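PDB 7OTJ: ATP-dependent DNA helicase PIF1 from Candida albicans, which couples ATP hydrolysis to 5'-3' translocation and unwinding of duplex DNA, and probably resolves G-quadruplexes to protect nuclear and mitochondrial genomes. Local coordinates for residues N83-I88 with N121-N126; H115-L120 with S174-T179; A283-N288 with V437-F442; K401-V406 with V421-W426. All blocks are in the same frame, centred on the assembly; numbering follows the deposited sequence.

Contact 1: residues N83-I88 with N121-N126; sequences NLIKKI and NEIAKN
Helices 83-88 and 121-126 cross at -54° with their axes 10.3 Å apart, and Ile85 and Ile123 have the closest CA atoms. The contact is apolar for the most part and centres on Ile123. Its CG1, CG2 and CD1 each meet a different residue. CG1 lies against CG1 of Ile85 at 3.5 Å, where the two side chains run antiparallel alongside each other. CG2, the branch anti to the backbone N, meets CD1 of Ile88 at 4.0 Å. Ile123 CD1 reaches CB of Leu84 at 4.0 Å, and these two side chains cross at about a right angle. The more exposed edge is closed by Asn126. Its amide lies over the end of Ile85, with ND2 3.5 Å from Ile85 CG2 and CG 3.6 Å from Ile85 CD1. This is van der Waals packing by a polar group, with Ile85 offering only methyl and methylene carbons. Phe74 packs on Leu84, Ile88 and Ile123, and Trp98 of helix 92-100 touches Ile88 and Ile123, so the apolar cluster extends beyond the two helices. The crossing angle is consistent with ridges-into-grooves packing of i±4 ridges, such as the one through Leu84 and Ile88. Helix 114-128 belongs to the beta-alpha-beta crossover between parallel strands 103-107 and 138-143, a connection typical of the RecA-like fold of P-loop helicases.

Contact 2: residues H115-L120 with S174-T179; sequences HLLNKL and SAWKET
Asn118 reaches from helix 115-120 to the first turn of helix 174-179, on the outer layer of the RecA-like, P-loop domain. Its OD1 accepts the backbone N-H of Ala175 at 2.8 Å, with an N-H...O angle of 156°. The donor lies nearly on the line of the Asn118 C=O bond, at a C=O...N angle of 165°. CG of Asn118 is anti to its own carbonyl carbon, beside the backbone N, and the amide beyond it comes nearer to the second helix than the direction of CB suggests. The bond uses an amide of the first turn, where no earlier turn of the helix supplies a carbonyl. Next to this bond, Ala175 CB rests 3.6 Å from the backbone O of Leu117 and 4.1 Å from Leu117 CG. The small side chain is consistent with the close approach: the axes come within 8.7 Å at 61°. Leu117 then extends past Ala175, and its CD2 faces the rim of the Trp176 indole at CE3, 4.1 Å away. Further out, the Trp176 ring packs edge-to-face with Phe22, and Ala141 of strand 138-143 also touches it. The helix start is also held by Ser173, whose OG is hydrogen-bonded to Trp176 N. One turn on from Ala175, Thr179 OG1 donates to Ala175 O at 2.9 Å, somewhat out of the carbonyl plane.

Contact 3: residues A283-N288 with V437-F442; sequences APQVLN and VSRIQF
Arg439 lays one face of its guanidinium over Gln285, whose CA stands 3.8 Å above the plane at its centre. The Gln285 side chain crosses that of Arg439 at about a right angle, with CB 3.6 Å from Arg439 NH2. In the plane of the same group, at its edge, NH1 donates to Ala283 O at 2.7 Å with a bond angle of 143°. NH2 forms a salt bridge with Asp265 of strand 259-267. The charged group is therefore used on its rim and across a face, and it is buried. Gln441 makes the second polar link. Its NE2 donates to Pro284 O at 2.8 Å, almost straight at 174°, and the acceptor lies in the amide plane. NE2 also bonds Tyr261 O, while OE1 accepts the backbone N of Phe442 at 3.1 Å. Both amide ends are thus held. Van der Waals contacts complete the joint. Leu287 CB packs on the Gln441 amide, and Leu287 CD2 meets Phe442 CB at 3.9 Å. Here two side chains of strand 437-441 hold consecutive carbonyls of the loop that leads into strand 286-288. Strands 286-289 and 435-446 do not pair with each other, but both pair antiparallel with strand 259-267. Such an antiparallel sheet is consistent with the SH3-like 2B domain of Pif1 helicases.

Contact 4: residues K401-V406 with V421-W426; sequences KKYPLV and VEPEQW
Tyr403 presents one ring face to Pro423 and Glu422. Pro423 CD makes a CH-pi contact, 3.9 Å from the ring centroid and 29° off the normal. It sits toward the hydroxyl end, with CZ the nearest ring atom at 3.4 Å. At the other end of the side chain, Tyr403 CB lies against Val421 O at 3.5 Å. Glu422 meets the ring by its aliphatic part: CG is 3.5 Å from Tyr403 CE2. Its chain is extended beyond CG, and the carboxylate plane stands 70° from the ring. The Phe442 ring also meets Tyr403, at a steep angle. One backbone bond joins the segments. Val421 N donates to Pro404 O at 3.1 Å, nearly straight at 171°. It carries on the antiparallel pairing of strands 404-409 and 416-420, in the antiparallel sheet that probably belongs to the SH3-like 2B domain. Beyond that pair the chain turns off through Pro423 into strand 424-429, which pairs with strand 435-446 instead. Further along, Val421 CG2 packs on Val406 CG2 at 3.7 Å. In both valines CG1 is anti to the backbone N, leaving CG2 beside the N to make the touch. Pro404 CD rests 3.6 Å from Val421 O.

Contacts 1 and 2 belong to the RecA-like domain and share helix 114-128. Glu178 of contact 2 joins them directly, bridging to Lys125 and Asn121 of contact 1. Contacts 3 and 4 lie some 32 to 42 Å away, centre to centre, in the antiparallel sheet. They touch each other where Glu424 N bonds Gln441 O between neighbouring strands. All four are largely buried, yet each has an exposed residue: Asn126, Ser174, Gln285 and Glu422. The chemistry differs. Contact 1 is apolar helix packing, and contact 2 adds one side-chain-to-backbone bond. Contact 3 relies on buried polar side chains gripping loop carbonyls, while contact 4 combines a backbone bond with aromatic-proline packing.

Contact 1: residues N83-I88 with N121-N126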
# COMPACT_ATOMS: atom_id res chain seq x y z
N ASN A 83 1.78 27.34 4.60
CA ASN A 83 1.48 27.22 3.17
C ASN A 83 0.59 26.01 2.89
O ASN A 83 -0.32 26.09 2.07
CB ASN A 83 2.77 27.12 2.36
CG ASN A 83 3.64 28.36 2.50
OD1 ASN A 83 3.15 29.44 2.82
ND2 ASN A 83 4.94 28.20 2.26
N LEU A 84 0.87 24.88 3.55
CA LEU A 84 0.03 23.69 3.41
C LEU A 84 -1.43 24.00 3.73
O LEU A 84 -2.34 23.44 3.10
CB LEU A 84 0.54 22.57 4.31
CG LEU A 84 1.95 22.07 4.01
CD1 LEU A 84 2.30 20.94 4.97
CD2 LEU A 84 2.08 21.61 2.56
N ILE A 85 -1.68 24.86 4.72
CA ILE A 85 -3.05 25.18 5.10
C ILE A 85 -3.75 25.94 3.99
O ILE A 85 -4.93 25.69 3.70
CB ILE A 85 -3.06 25.97 6.42
CG1 ILE A 85 -2.60 25.08 7.57
CG2 ILE A 85 -4.44 26.52 6.71
CD1 ILE A 85 -2.40 25.82 8.86
N LYS A 86 -3.05 26.89 3.36
CA LYS A 86 -3.68 27.63 2.26
C LYS A 86 -3.99 26.71 1.09
O LYS A 86 -5.06 26.82 0.48
CB LYS A 86 -2.78 28.79 1.82
CG LYS A 86 -2.44 29.79 2.92
CD LYS A 86 -2.04 31.16 2.35
CE LYS A 86 -0.90 31.05 1.35
NZ LYS A 86 0.30 30.40 1.94
N LYS A 87 -3.08 25.79 0.77
CA LYS A 87 -3.32 24.85 -0.33
C LYS A 87 -4.56 24.00 -0.05
O LYS A 87 -5.41 23.81 -0.93
CB LYS A 87 -2.10 23.96 -0.55
CG LYS A 87 -2.27 22.96 -1.69
CD LYS A 87 -1.02 22.11 -1.86
CE LYS A 87 -1.17 21.17 -3.05
NZ LYS A 87 0.07 20.38 -3.29
N ILE A 88 -4.66 23.46 1.17
CA ILE A 88 -5.81 22.63 1.51
C ILE A 88 -7.09 23.45 1.49
O ILE A 88 -8.15 22.93 1.13
CB ILE A 88 -5.57 21.95 2.87
CG1 ILE A 88 -4.38 20.99 2.76
CG2 ILE A 88 -6.82 21.23 3.35
CD1 ILE A 88 -3.95 20.37 4.05
N ASN A 121 -1.23 17.28 12.50
CA ASN A 121 -1.80 17.71 13.77
C ASN A 121 -2.13 19.20 13.75
O ASN A 121 -3.25 19.61 14.07
CB ASN A 121 -0.83 17.38 14.91
CG ASN A 121 -1.47 17.54 16.28
OD1 ASN A 121 -2.70 17.56 16.40
ND2 ASN A 121 -0.65 17.65 17.31
N GLU A 122 -1.15 20.03 13.36
CA GLU A 122 -1.36 21.48 13.31
C GLU A 122 -2.44 21.84 12.30
O GLU A 122 -3.22 22.77 12.53
CB GLU A 122 -0.05 22.19 12.98
CG GLU A 122 1.05 21.98 14.02
CD GLU A 122 2.29 22.84 13.77
OE1 GLU A 122 3.32 22.58 14.44
OE2 GLU A 122 2.24 23.76 12.94
N ILE A 123 -2.50 21.13 11.18
CA ILE A 123 -3.48 21.45 10.15
C ILE A 123 -4.88 21.08 10.63
O ILE A 123 -5.84 21.84 10.42
CB ILE A 123 -3.13 20.73 8.83
CG1 ILE A 123 -2.17 21.59 8.01
CG2 ILE A 123 -4.38 20.44 8.01
CD1 ILE A 123 -0.89 20.90 7.63
N ALA A 124 -5.00 19.94 11.30
CA ALA A 124 -6.28 19.55 11.89
C ALA A 124 -6.81 20.64 12.82
O ALA A 124 -7.97 21.06 12.69
CB ALA A 124 -6.12 18.23 12.65
N LYS A 125 -5.98 21.10 13.75
CA LYS A 125 -6.41 22.14 14.68
C LYS A 125 -6.83 23.40 13.95
O LYS A 125 -7.88 23.98 14.22
CB LYS A 125 -5.31 22.43 15.70
CG LYS A 125 -4.95 21.23 16.57
CD LYS A 125 -3.76 21.51 17.47
CE LYS A 125 -3.40 20.29 18.29
NZ LYS A 125 -2.28 20.56 19.23
N ASN A 126 -6.01 23.85 12.99
CA ASN A 126 -6.26 25.13 12.33
C ASN A 126 -7.55 25.09 11.53
O ASN A 126 -8.44 25.94 11.72
CB ASN A 126 -5.09 25.49 11.42
CG ASN A 126 -5.18 26.91 10.90
OD1 ASN A 126 -4.62 27.83 11.49
ND2 ASN A 126 -5.91 27.09 9.80

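Contact 2: residues H115-L120 with S174-T179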
# COMPACT_ATOMS: atom_id res chain seq x y z
N HIS A 115 7.40 13.92 11.37
CA HIS A 115 7.27 15.32 10.96
C HIS A 115 6.01 15.53 10.14
O HIS A 115 5.34 16.55 10.28
CB HIS A 115 8.51 15.76 10.18
CG HIS A 115 9.78 15.68 10.96
ND1 HIS A 115 9.99 16.42 12.11
CD2 HIS A 115 10.90 14.95 10.77
CE1 HIS A 115 11.19 16.15 12.58
NE2 HIS A 115 11.76 15.26 11.79
N LEU A 116 5.66 14.55 9.30
CA LEU A 116 4.39 14.64 8.59
C LEU A 116 3.23 14.64 9.58
O LEU A 116 2.27 15.41 9.43
CB LEU A 116 4.25 13.48 7.61
CG LEU A 116 3.05 13.55 6.68
CD1 LEU A 116 3.28 14.59 5.59
CD2 LEU A 116 2.75 12.19 6.08
N LEU A 117 3.31 13.80 10.61
CA LEU A 117 2.23 13.69 11.57
C LEU A 117 2.05 14.99 12.36
O LEU A 117 0.93 15.35 12.72
CB LEU A 117 2.49 12.51 12.51
CG LEU A 117 1.26 12.05 13.28
CD1 LEU A 117 0.22 11.45 12.33
CD2 LEU A 117 1.64 11.07 14.39
N ASN A 118 3.16 15.68 12.66
CA ASN A 118 3.08 16.96 13.36
C ASN A 118 2.42 18.03 12.50
O ASN A 118 1.66 18.87 13.01
CB ASN A 118 4.48 17.41 13.78
CG ASN A 118 4.98 16.70 15.03
OD1 ASN A 118 4.18 16.19 15.82
ND2 ASN A 118 6.29 16.66 15.22
N LYS A 119 2.69 18.03 11.19
CA LYS A 119 1.99 18.93 10.28
C LYS A 119 0.50 18.61 10.23
O LYS A 119 -0.34 19.50 10.33
CB LYS A 119 2.60 18.86 8.88
CG LYS A 119 4.04 19.32 8.79
CD LYS A 119 4.56 19.25 7.35
CE LYS A 119 5.86 20.00 7.20
NZ LYS A 119 6.34 19.98 5.79
N LEU A 120 0.17 17.33 10.09
CA LEU A 120 -1.24 16.93 10.09
C LEU A 120 -1.93 17.38 11.37
O LEU A 120 -3.08 17.82 11.34
CB LEU A 120 -1.36 15.42 9.92
CG LEU A 120 -0.98 14.89 8.53
CD1 LEU A 120 -0.82 13.38 8.54
CD2 LEU A 120 -2.02 15.33 7.51
N SER A 174 5.57 15.04 18.62
CA SER A 174 4.73 15.64 19.65
C SER A 174 3.27 15.32 19.39
O SER A 174 2.50 15.11 20.34
CB SER A 174 4.96 17.15 19.69
OG SER A 174 4.16 17.75 20.69
N ALA A 175 2.87 15.22 18.12
CA ALA A 175 1.49 14.87 17.79
C ALA A 175 1.12 13.52 18.39
O ALA A 175 0.07 13.38 19.03
CB ALA A 175 1.30 14.85 16.27
N TRP A 176 1.98 12.52 18.19
CA TRP A 176 1.71 11.19 18.73
C TRP A 176 1.52 11.22 20.24
O TRP A 176 0.57 10.65 20.77
CB TRP A 176 2.87 10.25 18.36
CG TRP A 176 2.70 8.84 18.79
CD1 TRP A 176 2.97 8.32 20.03
CD2 TRP A 176 2.27 7.75 17.98
NE1 TRP A 176 2.71 6.97 20.04
CE2 TRP A 176 2.28 6.59 18.79
CE3 TRP A 176 1.87 7.63 16.64
CZ2 TRP A 176 1.90 5.35 18.31
CZ3 TRP A 176 1.49 6.39 16.17
CH2 TRP A 176 1.51 5.27 17.00
N LYS A 177 2.42 11.91 20.95
CA LYS A 177 2.43 11.83 22.40
C LYS A 177 1.21 12.50 23.03
O LYS A 177 0.75 12.07 24.09
CB LYS A 177 3.72 12.44 22.95
CG LYS A 177 4.96 11.79 22.38
CD LYS A 177 6.24 12.37 22.97
CE LYS A 177 7.47 11.73 22.35
NZ LYS A 177 8.73 12.33 22.87
N GLU A 178 0.68 13.55 22.40
CA GLU A 178 -0.48 14.23 22.95
C GLU A 178 -1.80 13.63 22.48
O GLU A 178 -2.83 13.88 23.11
CB GLU A 178 -0.43 15.72 22.62
CG GLU A 178 -0.86 16.06 21.22
CD GLU A 178 -0.98 17.55 21.00
OE1 GLU A 178 -0.69 18.32 21.94
OE2 GLU A 178 -1.37 17.95 19.88
N THR A 179 -1.80 12.81 21.43
CA THR A 179 -3.04 12.25 20.89
C THR A 179 -3.27 10.80 21.30
O THR A 179 -4.37 10.46 21.75
CB THR A 179 -3.08 12.36 19.37
OG1 THR A 179 -2.79 13.70 18.96
CG2 THR A 179 -4.45 11.98 18.86

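Contact 3: residues A283-N288 with V437-F442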
# COMPACT_ATOMS: atom_id res chain seq x y z
N ALA A 283 0.50 5.02 -13.58
CA ALA A 283 0.27 4.54 -14.93
C ALA A 283 1.56 4.64 -15.73
O ALA A 283 2.20 5.71 -15.74
CB ALA A 283 -0.84 5.34 -15.60
N PRO A 284 1.98 3.59 -16.42
CA PRO A 284 3.29 3.60 -17.06
C PRO A 284 3.28 4.33 -18.39
O PRO A 284 2.30 4.31 -19.14
CB PRO A 284 3.60 2.11 -17.26
CG PRO A 284 2.25 1.49 -17.42
CD PRO A 284 1.34 2.26 -16.49
N GLN A 285 4.41 4.98 -18.69
CA GLN A 285 4.56 5.63 -19.98
C GLN A 285 4.56 4.62 -21.12
O GLN A 285 3.94 4.85 -22.17
CB GLN A 285 5.84 6.47 -20.00
CG GLN A 285 5.93 7.38 -21.21
CD GLN A 285 7.30 7.97 -21.37
OE1 GLN A 285 8.29 7.41 -20.90
NE2 GLN A 285 7.38 9.12 -22.03
N VAL A 286 5.25 3.49 -20.94
CA VAL A 286 5.25 2.39 -21.90
C VAL A 286 4.74 1.14 -21.20
O VAL A 286 5.36 0.66 -20.24
CB VAL A 286 6.64 2.16 -22.51
CG1 VAL A 286 6.60 1.02 -23.52
CG2 VAL A 286 7.16 3.44 -23.14
N LEU A 287 3.60 0.61 -21.67
CA LEU A 287 2.98 -0.59 -21.12
C LEU A 287 3.19 -1.73 -22.11
O LEU A 287 2.57 -1.75 -23.18
CB LEU A 287 1.49 -0.37 -20.85
CG LEU A 287 0.67 -1.56 -20.35
CD1 LEU A 287 1.25 -2.10 -19.05
CD2 LEU A 287 -0.78 -1.18 -20.16
N ASN A 288 4.07 -2.67 -21.76
CA ASN A 288 4.38 -3.81 -22.62
C ASN A 288 3.60 -5.03 -22.14
O ASN A 288 3.71 -5.42 -20.98
CB ASN A 288 5.88 -4.11 -22.62
CG ASN A 288 6.70 -2.96 -23.16
OD1 ASN A 288 6.72 -2.71 -24.37
ND2 ASN A 288 7.40 -2.26 -22.28
N VAL A 437 -1.46 18.51 -16.04
CA VAL A 437 -0.77 17.42 -16.72
C VAL A 437 -1.78 16.29 -16.90
O VAL A 437 -2.59 16.03 -16.01
CB VAL A 437 0.46 16.94 -15.93
CG1 VAL A 437 1.05 15.71 -16.58
CG2 VAL A 437 1.51 18.03 -15.85
N SER A 438 -1.75 15.65 -18.07
CA SER A 438 -2.64 14.53 -18.37
C SER A 438 -1.85 13.37 -18.96
O SER A 438 -1.00 13.55 -19.84
CB SER A 438 -3.73 14.96 -19.35
OG SER A 438 -4.61 13.89 -19.64
N ARG A 439 -2.16 12.16 -18.49
CA ARG A 439 -1.63 10.93 -19.08
C ARG A 439 -2.78 9.96 -19.30
O ARG A 439 -3.52 9.65 -18.36
CB ARG A 439 -0.56 10.27 -18.21
CG ARG A 439 -0.26 8.83 -18.66
CD ARG A 439 0.95 8.23 -17.97
NE ARG A 439 2.19 8.84 -18.44
CZ ARG A 439 3.38 8.65 -17.88
NH1 ARG A 439 3.53 7.84 -16.85
NH2 ARG A 439 4.43 9.30 -18.37
N ILE A 440 -2.90 9.46 -20.52
CA ILE A 440 -3.92 8.48 -20.88
C ILE A 440 -3.21 7.17 -21.14
O ILE A 440 -2.29 7.09 -21.98
CB ILE A 440 -4.73 8.94 -22.10
CG1 ILE A 440 -5.44 10.26 -21.79
CG2 ILE A 440 -5.74 7.87 -22.50
CD1 ILE A 440 -6.24 10.82 -22.95
N GLN A 441 -3.61 6.13 -20.41
CA GLN A 441 -3.00 4.82 -20.50
C GLN A 441 -3.99 3.81 -19.96
O GLN A 441 -4.89 4.15 -19.18
CB GLN A 441 -1.68 4.77 -19.70
CG GLN A 441 -0.95 3.43 -19.72
CD GLN A 441 -0.41 3.08 -21.09
OE1 GLN A 441 -1.15 2.60 -21.96
NE2 GLN A 441 0.88 3.32 -21.30
N PHE A 442 -3.83 2.56 -20.38
CA PHE A 442 -4.59 1.49 -19.77
C PHE A 442 -4.17 1.33 -18.31
O PHE A 442 -2.98 1.43 -17.99
CB PHE A 442 -4.38 0.18 -20.52
CG PHE A 442 -4.84 0.23 -21.95
CD1 PHE A 442 -6.14 -0.10 -22.28
CD2 PHE A 442 -3.97 0.62 -22.95
CE1 PHE A 442 -6.57 -0.04 -23.59
CE2 PHE A 442 -4.39 0.68 -24.26
CZ PHE A 442 -5.69 0.35 -24.58

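Contact 4: residues K401-V406 with V421-W426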
# COMPACT_ATOMS: atom_id res chain seq x y z
N LYS A 401 -5.67 0.87 -31.63
CA LYS A 401 -6.66 -0.02 -32.24
C LYS A 401 -7.23 -1.09 -31.30
O LYS A 401 -8.32 -1.59 -31.59
CB LYS A 401 -6.08 -0.71 -33.48
CG LYS A 401 -5.88 0.22 -34.66
CD LYS A 401 -5.41 -0.54 -35.89
CE LYS A 401 -5.27 0.41 -37.06
NZ LYS A 401 -4.75 -0.30 -38.27
N LYS A 402 -6.54 -1.45 -30.22
CA LYS A 402 -6.78 -2.75 -29.57
C LYS A 402 -6.77 -2.64 -28.05
O LYS A 402 -5.84 -2.06 -27.48
CB LYS A 402 -5.72 -3.77 -30.01
CG LYS A 402 -5.98 -4.42 -31.35
CD LYS A 402 -4.77 -5.22 -31.79
CE LYS A 402 -5.04 -6.01 -33.06
NZ LYS A 402 -5.97 -7.15 -32.84
N TYR A 403 -7.82 -3.23 -27.39
CA TYR A 403 -7.78 -3.22 -25.94
C TYR A 403 -7.37 -4.59 -25.39
O TYR A 403 -7.68 -5.63 -25.98
CB TYR A 403 -9.14 -2.84 -25.36
CG TYR A 403 -9.55 -1.40 -25.62
CD1 TYR A 403 -8.68 -0.51 -26.23
CD2 TYR A 403 -10.80 -0.94 -25.23
CE1 TYR A 403 -9.05 0.80 -26.46
CE2 TYR A 403 -11.18 0.36 -25.46
CZ TYR A 403 -10.31 1.23 -26.08
OH TYR A 403 -10.70 2.53 -26.30
N PRO A 404 -6.65 -4.61 -24.26
CA PRO A 404 -6.35 -5.89 -23.60
C PRO A 404 -7.59 -6.56 -23.04
O PRO A 404 -8.48 -5.91 -22.49
CB PRO A 404 -5.38 -5.49 -22.48
CG PRO A 404 -4.84 -4.17 -22.88
CD PRO A 404 -5.95 -3.49 -23.62
N LEU A 405 -7.63 -7.88 -23.17
CA LEU A 405 -8.66 -8.71 -22.54
C LEU A 405 -8.03 -9.38 -21.32
O LEU A 405 -7.11 -10.19 -21.46
CB LEU A 405 -9.19 -9.75 -23.53
CG LEU A 405 -10.33 -10.63 -23.01
CD1 LEU A 405 -11.51 -9.76 -22.62
CD2 LEU A 405 -10.72 -11.65 -24.06
N VAL A 406 -8.53 -9.03 -20.14
CA VAL A 406 -7.88 -9.41 -18.89
C VAL A 406 -8.89 -10.10 -17.98
O VAL A 406 -10.01 -9.61 -17.80
CB VAL A 406 -7.26 -8.19 -18.18
CG1 VAL A 406 -6.52 -8.64 -16.93
CG2 VAL A 406 -6.32 -7.45 -19.12
N VAL A 421 -10.33 -4.07 -20.83
CA VAL A 421 -9.72 -2.97 -20.10
C VAL A 421 -9.56 -1.78 -21.04
O VAL A 421 -8.75 -1.83 -21.98
CB VAL A 421 -8.37 -3.38 -19.49
CG1 VAL A 421 -7.75 -2.22 -18.74
CG2 VAL A 421 -8.53 -4.58 -18.58
N GLU A 422 -10.31 -0.71 -20.79
CA GLU A 422 -10.25 0.52 -21.57
C GLU A 422 -9.20 1.47 -21.01
O GLU A 422 -8.80 1.37 -19.84
CB GLU A 422 -11.62 1.19 -21.58
CG GLU A 422 -12.68 0.40 -22.33
CD GLU A 422 -13.99 1.16 -22.46
OE1 GLU A 422 -14.54 1.58 -21.42
OE2 GLU A 422 -14.45 1.35 -23.60
N PRO A 423 -8.71 2.42 -21.81
CA PRO A 423 -7.75 3.40 -21.28
C PRO A 423 -8.42 4.38 -20.33
O PRO A 423 -9.61 4.68 -20.44
CB PRO A 423 -7.24 4.11 -22.54
CG PRO A 423 -8.32 3.94 -23.54
CD PRO A 423 -8.92 2.59 -23.26
N GLU A 424 -7.62 4.88 -19.38
CA GLU A 424 -8.08 5.81 -18.36
C GLU A 424 -7.18 7.03 -18.36
O GLU A 424 -6.09 7.02 -18.94
CB GLU A 424 -8.07 5.17 -16.97
CG GLU A 424 -9.11 4.09 -16.78
CD GLU A 424 -10.51 4.62 -16.96
OE1 GLU A 424 -11.27 4.05 -17.76
OE2 GLU A 424 -10.85 5.63 -16.30
N GLN A 425 -7.64 8.10 -17.71
CA GLN A 425 -6.89 9.35 -17.64
C GLN A 425 -6.50 9.64 -16.19
O GLN A 425 -7.33 9.58 -15.29
CB GLN A 425 -7.71 10.51 -18.20
CG GLN A 425 -6.94 11.84 -18.20
CD GLN A 425 -7.81 13.03 -18.53
OE1 GLN A 425 -9.03 13.01 -18.34
NE2 GLN A 425 -7.19 14.10 -19.02
N TRP A 426 -5.22 9.96 -15.99
CA TRP A 426 -4.70 10.48 -14.73
C TRP A 426 -4.31 11.93 -14.94
O TRP A 426 -3.64 12.26 -15.93
CB TRP A 426 -3.50 9.66 -14.24
CG TRP A 426 -3.83 8.25 -13.82
CD1 TRP A 426 -4.02 7.79 -12.55
CD2 TRP A 426 -4.00 7.12 -14.68
NE1 TRP A 426 -4.30 6.45 -12.56
CE2 TRP A 426 -4.30 6.01 -13.86
CE3 TRP A 426 -3.94 6.93 -16.07
CZ2 TRP A 426 -4.53 4.73 -14.38
CZ3 TRP A 426 -4.17 5.66 -16.58
CH2 TRP A 426 -4.46 4.58 -15.74